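Local coordinates for protein gamma-resorcylate decarboxylase (Polaromonas, PDB 4QRO) that probably catalyses the metal-dependent decarboxylation of gamma-resorcylate (2,6-dihydroxybenzoate), and here holds manganese and the inhibitor 2-nitroresorcinol, at residues Asp272-Glu276 against Ile277-Arg281; Lys311-Gly314 against Trp315-Gln319. All coordinates share one frame; numbering follows the deposited sequence. Where two conformers were deposited one is given.

Contact 1. Residues Asp272-Glu276 against Ile277-Arg281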
ATOM      1  N   ASP A 272     -14.944   1.660  -1.139  1.00 30.07           N
ATOM      2  CA  ASP A 272     -14.237   0.513  -0.561  1.00 30.43           C
ATOM      3  C   ASP A 272     -14.042   0.727   0.937  1.00 31.52           C
ATOM      4  O   ASP A 272     -14.282  -0.171   1.741  1.00 27.86           O
ATOM      5  CB  ASP A 272     -12.887   0.306  -1.225  1.00 29.71           C
ATOM      6  CG  ASP A 272     -12.197  -0.955  -0.757  1.00 38.32           C
ATOM      7  OD1 ASP A 272     -12.832  -2.028  -0.690  1.00 36.90           O
ATOM      8  OD2 ASP A 272     -11.028  -0.881  -0.406  1.00 41.73           O
ATOM      9  N   ALA A 273     -13.596   1.913   1.324  1.00 27.61           N
ATOM     10  CA  ALA A 273     -13.373   2.149   2.753  1.00 25.77           C
ATOM     11  C   ALA A 273     -14.681   2.070   3.521  1.00 28.63           C
ATOM     12  O   ALA A 273     -14.682   1.505   4.614  1.00 29.96           O
ATOM     13  CB  ALA A 273     -12.649   3.468   3.015  1.00 32.61           C
ATOM     14  N   ILE A 274     -15.781   2.603   2.980  1.00 31.38           N
ATOM     15  CA  ILE A 274     -17.117   2.452   3.634  1.00 26.65           C
ATOM     16  C   ILE A 274     -17.474   0.968   3.884  1.00 31.07           C
ATOM     17  O   ILE A 274     -17.960   0.611   4.948  1.00 31.93           O
ATOM     18  CB  ILE A 274     -18.238   3.191   2.868  1.00 26.98           C
ATOM     19  CG1 ILE A 274     -18.076   4.707   3.056  1.00 29.99           C
ATOM     20  CG2 ILE A 274     -19.633   2.731   3.286  1.00 34.92           C
ATOM     21  CD1 ILE A 274     -18.942   5.550   2.148  1.00 32.70           C
ATOM     22  N   LEU A 275     -17.167   0.107   2.919  1.00 27.84           N
ATOM     23  CA  LEU A 275     -17.525  -1.298   2.983  1.00 28.03           C
ATOM     24  C   LEU A 275     -16.533  -2.110   3.755  1.00 25.25           C
ATOM     25  O   LEU A 275     -16.726  -3.332   3.946  1.00 33.66           O
ATOM     26  CB  LEU A 275     -17.668  -1.862   1.557  1.00 30.81           C
ATOM     27  CG  LEU A 275     -18.859  -1.310   0.750  1.00 39.44           C
ATOM     28  CD1 LEU A 275     -18.863  -1.914  -0.647  1.00 35.24           C
ATOM     29  CD2 LEU A 275     -20.203  -1.558   1.440  1.00 43.03           C
ATOM     30  N   GLU A 276     -15.482  -1.452   4.261  1.00 30.76           N
ATOM     31  CA  GLU A 276     -14.510  -2.127   5.075  1.00 30.36           C
ATOM     32  C   GLU A 276     -14.498  -1.605   6.501  1.00 33.89           C
ATOM     33  O   GLU A 276     -14.517  -2.391   7.429  1.00 32.23           O
ATOM     34  CB  GLU A 276     -13.105  -2.037   4.465  1.00 30.00           C
ATOM     35  CG  GLU A 276     -12.899  -2.900   3.218  1.00 41.20           C
ATOM     36  CD  GLU A 276     -12.787  -4.385   3.527  1.00 40.86           C
ATOM     37  OE1 GLU A 276     -12.471  -5.197   2.618  1.00 31.13           O
ATOM     38  OE2 GLU A 276     -12.970  -4.747   4.696  1.00 32.08           O
ATOM     39  N   ILE A 277     -14.441  -0.295   6.691  1.00 33.26           N
ATOM     40  CA  ILE A 277     -14.393   0.242   8.053  1.00 28.08           C
ATOM     41  C   ILE A 277     -15.686   0.961   8.464  1.00 33.01           C
ATOM     42  O   ILE A 277     -15.923   1.168   9.662  1.00 33.36           O
ATOM     43  CB  ILE A 277     -13.134   1.125   8.247  1.00 29.26           C
ATOM     44  CG1 ILE A 277     -12.787   1.273   9.743  1.00 31.78           C
ATOM     45  CG2 ILE A 277     -13.306   2.506   7.620  1.00 27.14           C
ATOM     46  CD1 ILE A 277     -11.521   2.067  10.032  1.00 42.76           C
ATOM     47  N   GLY A 278     -16.485   1.389   7.476  1.00 31.55           N
ATOM     48  CA  GLY A 278     -17.783   2.018   7.708  1.00 29.04           C
ATOM     49  C   GLY A 278     -17.704   3.542   7.749  1.00 29.69           C
ATOM     50  O   GLY A 278     -16.683   4.114   8.173  1.00 31.28           O
ATOM     51  N   ALA A 279     -18.786   4.181   7.318  1.00 28.78           N
ATOM     52  CA  ALA A 279     -18.841   5.632   7.169  1.00 30.72           C
ATOM     53  C   ALA A 279     -18.748   6.366   8.489  1.00 26.68           C
ATOM     54  O   ALA A 279     -18.403   7.555   8.509  1.00 33.46           O
ATOM     55  CB  ALA A 279     -20.104   6.064   6.435  1.00 37.69           C
ATOM     56  N   ASP A 280     -19.054   5.698   9.588  1.00 28.31           N
ATOM     57  CA  ASP A 280     -18.919   6.307  10.936  1.00 31.32           C
ATOM     58  C   ASP A 280     -17.480   6.627  11.305  1.00 37.48           C
ATOM     59  O   ASP A 280     -17.256   7.408  12.222  1.00 31.92           O
ATOM     60  CB  ASP A 280     -19.451   5.363  12.036  1.00 33.57           C
ATOM     61  CG  ASP A 280     -20.970   5.233  12.033  1.00 53.30           C
ATOM     62  OD1 ASP A 280     -21.639   6.035  11.391  1.00 39.47           O
ATOM     63  OD2 ASP A 280     -21.494   4.309  12.681  1.00 53.58           O
ATOM     64  N   ARG A 281     -16.514   6.016  10.615  1.00 30.24           N
ATOM     65  CA  ARG A 281     -15.077   6.199  10.906  0.50 21.49           C
ATOM     66  C   ARG A 281     -14.324   6.908   9.791  1.00 28.27           C
ATOM     67  O   ARG A 281     -13.091   6.877   9.747  1.00 34.04           O
ATOM     68  CB  ARG A 281     -14.419   4.853  11.225  0.50 22.94           C
ATOM     69  CG  ARG A 281     -14.953   4.268  12.517  0.50 23.11           C
ATOM     70  CD  ARG A 281     -14.262   3.001  12.969  0.50 20.33           C
ATOM     71  NE  ARG A 281     -14.694   2.676  14.318  0.50 33.07           N
ATOM     72  CZ  ARG A 281     -13.995   2.953  15.411  0.50 29.05           C
ATOM     73  NH1 ARG A 281     -12.793   3.519  15.317  0.50 23.40           N
ATOM     74  NH2 ARG A 281     -14.485   2.624  16.597  0.50 28.87           N
TER

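Contact 2. Residues Lys311-Gly314 against Trp315-Gln319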
ATOM      1  N   LYS A 311     -23.462  13.852   5.524  1.00 31.60           N
ATOM      2  CA  LYS A 311     -23.444  14.686   6.753  1.00 34.18           C
ATOM      3  C   LYS A 311     -22.511  14.142   7.843  1.00 34.86           C
ATOM      4  O   LYS A 311     -21.813  14.911   8.489  1.00 34.67           O
ATOM      5  CB  LYS A 311     -24.856  14.858   7.307  1.00 35.94           C
ATOM      6  CG  LYS A 311     -25.774  15.664   6.402  1.00 40.06           C
ATOM      7  CD  LYS A 311     -27.217  15.640   6.911  1.00 49.07           C
ATOM      8  CE  LYS A 311     -28.154  16.279   5.895  1.00 69.80           C
ATOM      9  NZ  LYS A 311     -29.555  16.332   6.391  1.00 96.39           N
ATOM     10  N   LYS A 312     -22.469  12.820   8.032  1.00 29.74           N
ATOM     11  CA  LYS A 312     -21.607  12.235   9.028  1.00 25.20           C
ATOM     12  C   LYS A 312     -20.141  12.463   8.674  1.00 35.24           C
ATOM     13  O   LYS A 312     -19.359  12.962   9.479  1.00 29.03           O
ATOM     14  CB  LYS A 312     -21.862  10.739   9.186  1.00 28.15           C
ATOM     15  CG  LYS A 312     -23.125  10.441   9.952  1.00 35.60           C
ATOM     16  CD  LYS A 312     -23.751   9.125   9.533  1.00 43.64           C
ATOM     17  CE  LYS A 312     -22.956   7.973  10.058  1.00 45.65           C
ATOM     18  NZ  LYS A 312     -23.408   6.705   9.421  1.00 90.28           N
ATOM     19  N   ILE A 313     -19.769  12.112   7.451  1.00 29.16           N
ATOM     20  CA  ILE A 313     -18.385  12.275   7.019  1.00 29.67           C
ATOM     21  C   ILE A 313     -18.003  13.759   6.913  1.00 33.65           C
ATOM     22  O   ILE A 313     -16.879  14.110   7.220  1.00 29.80           O
ATOM     23  CB  ILE A 313     -18.123  11.556   5.667  1.00 28.40           C
ATOM     24  CG1 ILE A 313     -18.331  10.051   5.862  1.00 27.29           C
ATOM     25  CG2 ILE A 313     -16.714  11.835   5.162  1.00 28.28           C
ATOM     26  CD1 ILE A 313     -18.302   9.240   4.566  1.00 29.57           C
ATOM     27  N   GLY A 314     -18.952  14.604   6.510  1.00 27.78           N
ATOM     28  CA  GLY A 314     -18.732  16.030   6.324  1.00 30.44           C
ATOM     29  C   GLY A 314     -18.469  16.747   7.640  1.00 29.39           C
ATOM     30  O   GLY A 314     -17.578  17.617   7.717  1.00 31.68           O
ATOM     31  N   TRP A 315     -19.223  16.385   8.666  1.00 28.15           N
ATOM     32  CA  TRP A 315     -19.108  17.063   9.969  1.00 35.09           C
ATOM     33  C   TRP A 315     -19.571  16.278  11.194  1.00 38.17           C
ATOM     34  O   TRP A 315     -19.028  16.456  12.268  1.00 32.72           O
ATOM     35  CB  TRP A 315     -19.840  18.408   9.936  1.00 29.51           C
ATOM     36  CG  TRP A 315     -21.292  18.352   9.557  1.00 33.65           C
ATOM     37  CD1 TRP A 315     -21.827  18.541   8.302  1.00 39.14           C
ATOM     38  CD2 TRP A 315     -22.410  18.134  10.435  1.00 36.06           C
ATOM     39  NE1 TRP A 315     -23.195  18.426   8.350  1.00 44.91           N
ATOM     40  CE2 TRP A 315     -23.580  18.162   9.638  1.00 39.44           C
ATOM     41  CE3 TRP A 315     -22.537  17.890  11.811  1.00 51.32           C
ATOM     42  CZ2 TRP A 315     -24.869  17.977  10.180  1.00 52.65           C
ATOM     43  CZ3 TRP A 315     -23.822  17.694  12.349  1.00 66.28           C
ATOM     44  CH2 TRP A 315     -24.963  17.738  11.531  1.00 54.65           C
ATOM     45  N   GLY A 316     -20.604  15.453  11.070  1.00 29.33           N
ATOM     46  CA  GLY A 316     -21.099  14.722  12.245  1.00 34.63           C
ATOM     47  C   GLY A 316     -20.066  13.886  12.979  1.00 33.89           C
ATOM     48  O   GLY A 316     -19.991  13.948  14.211  1.00 31.43           O
ATOM     49  N   ASN A 317     -19.269  13.091  12.242  1.00 31.66           N
ATOM     50  CA  ASN A 317     -18.281  12.211  12.882  1.00 30.43           C
ATOM     51  C   ASN A 317     -17.232  13.024  13.654  1.00 27.14           C
ATOM     52  O   ASN A 317     -16.895  12.677  14.787  1.00 31.96           O
ATOM     53  CB  ASN A 317     -17.577  11.279  11.866  1.00 31.88           C
ATOM     54  CG  ASN A 317     -18.544  10.308  11.169  1.00 32.46           C
ATOM     55  OD1 ASN A 317     -19.640  10.020  11.653  1.00 31.40           O
ATOM     56  ND2 ASN A 317     -18.148   9.825  10.005  1.00 27.39           N
ATOM     57  N   ALA A 318     -16.729  14.076  13.016  1.00 30.44           N
ATOM     58  CA  ALA A 318     -15.695  14.923  13.583  1.00 30.92           C
ATOM     59  C   ALA A 318     -16.236  15.707  14.790  1.00 33.39           C
ATOM     60  O   ALA A 318     -15.561  15.831  15.797  1.00 34.41           O
ATOM     61  CB  ALA A 318     -15.159  15.879  12.533  1.00 34.90           C
ATOM     62  N   GLN A 319     -17.453  16.240  14.679  1.00 32.05           N
ATOM     63  CA  GLN A 319     -18.068  16.973  15.808  1.00 32.84           C
ATOM     64  C   GLN A 319     -18.164  16.087  17.063  1.00 33.75           C
ATOM     65  O   GLN A 319     -17.853  16.518  18.179  1.00 41.69           O
ATOM     66  CB  GLN A 319     -19.437  17.469  15.372  1.00 38.72           C
ATOM     67  CG  GLN A 319     -20.171  18.328  16.373  1.00 74.86           C
ATOM     68  CD  GLN A 319     -21.409  18.920  15.747  1.00 55.19           C
ATOM     69  OE1 GLN A 319     -22.366  18.208  15.461  1.00 57.38           O
ATOM     70  NE2 GLN A 319     -21.375  20.214  15.489  1.00 60.85           N
TER
HETATM   71  O   HOH W   1     -16.804  14.542  10.229  1.00 30.54           O

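Contact 1. Residues Asp272-Glu276 against Ile277-Arg281
This is a local contact round a turn, in which the last turn of helix 267-276 folds against Ile-277, Gly-278 and Ala-279 as the chain heads for strand 282-283. The carbonyl of Ala-273 is its hub. Ala-273 O accepts a nearly straight bond from Ile-277 N (2.8 Å, 170° at the hydrogen), which arrives almost end-on to the C=O, and a second from Glu-276 N at 3.1 Å. Gly-278 N adds a weak bond to the same Ala-273 O at 3.4 Å, so three successive N-H groups converge on one oxygen.

Gly-278 makes the bend. Its phi of 94° is positive, and with the backbone in this shape a side chain would be forced against the carbonyl oxygen of Ile-277. Gly-278 CA instead comes within 3.1 Å of Ile-274 O, a CA-H...O contact between the turn and the helix.

Side chains add to this backbone arrangement. Ile-277 holds CG1 anti to its own N (chi1 -159°), which leaves the CG2 methyl between N and the carbonyl carbon, where it lies by Ala-273 O at 3.5 Å. The apolar touch is that of Ile-274 CG1 on the methyl CB of Ala-279 at 4.2 Å, joining helix and 3-10 segment lightly. Ala-279 is also packed on Ile-313 of helix 307-321, while Ile-277 rests on Phe-253 and Asn-254 of helix 249-256. The carboxylate of Glu-276 turns elsewhere, to a salt bridge with Arg-266 of the second subunit.

Helix end, positive-phi glycine and short 3-10 segment together form an alpha-to-beta turn of the (beta/alpha)8 barrel of the amidohydrolase family, here leading into the final barrel strand, whose chain runs on to the manganese ligand Asp-287.

Contact 2. Residues Lys311-Gly314 against Trp315-Gln319
Lys-311 and Lys-312 meet Trp-315, Gly-316 and Asn-317 one turn further along helix 307-321, which comes later in the chain than the last strand of the amidohydrolase (beta/alpha)8 barrel and contains a wide, pi-type turn. The backbone bonds record the widening. Lys-311 O accepts from both Trp-315 N (3.0 Å) and Gly-316 N (2.9 Å), the latter an i to i+5 bond and the straighter at 174°. The step is repeated by Asn-317 N, which bonds to Lys-312 O at 2.8 Å. A water then enters the helix: it accepts from Ala-318 N and probably donates to Ile-313 O, bridging two groups that the expanded turn has separated.

Contacts of the indole come next. Trp-315 places CG between its N and carbonyl carbon (chi1 56°), which folds the ring back over the preceding turn, and Lys-311 O sits 3.5 Å above one face of the ring, offset toward the rim. Lys-311 CB approaches Trp-315 NE1 at 4.1 Å, whereas the rest of that lysine chain extends onward. The indole also packs on Ile-5 of strand 4-11. Cut back to an alanine, this position would probably leave Lys-311 O without the ring face beneath it and open a gap beside Ile-5.

Polar side chains make the third group. Lys-312 and Asn-317 cross obliquely, the amide OD1 of Asn-317 touching Lys-312 CB at 3.4 Å. Their polar ends serve other parts of the fold: Lys-312 NZ forms salt bridges with Asp-280 and Asp-309, and Asn-317 ND2 donates to Ala-279 O and Ile-282 O, which probably fixes the rotation of the amide. Ile-313 runs side by side with Asn-317, Ile-313 CG1 coming to 4.2 Å from Asn-317 ND2.

Overall arrangement
Both contacts are local, their centres about 14 Å apart, and neither is core: each has two buried residues and one exposed. Contact 1 leads into strand 282-283, and contact 2 lies further on, in helix 307-321; both pack on that strand, Ala-273, Ile-274 and Ile-313 all resting on Ile-282. Two bonds tie them together, Asn-317 ND2 to Ala-279 O and Lys-312 NZ to Asp-280 OD1, each 2.7 Å. Contact 1 is mostly backbone bonds with a light apolar touch, whereas contact 2 adds an indole face, polar side chains and a water. Contact 1 also faces the second subunit, while contact 2 meets its own chain, including the first barrel strand.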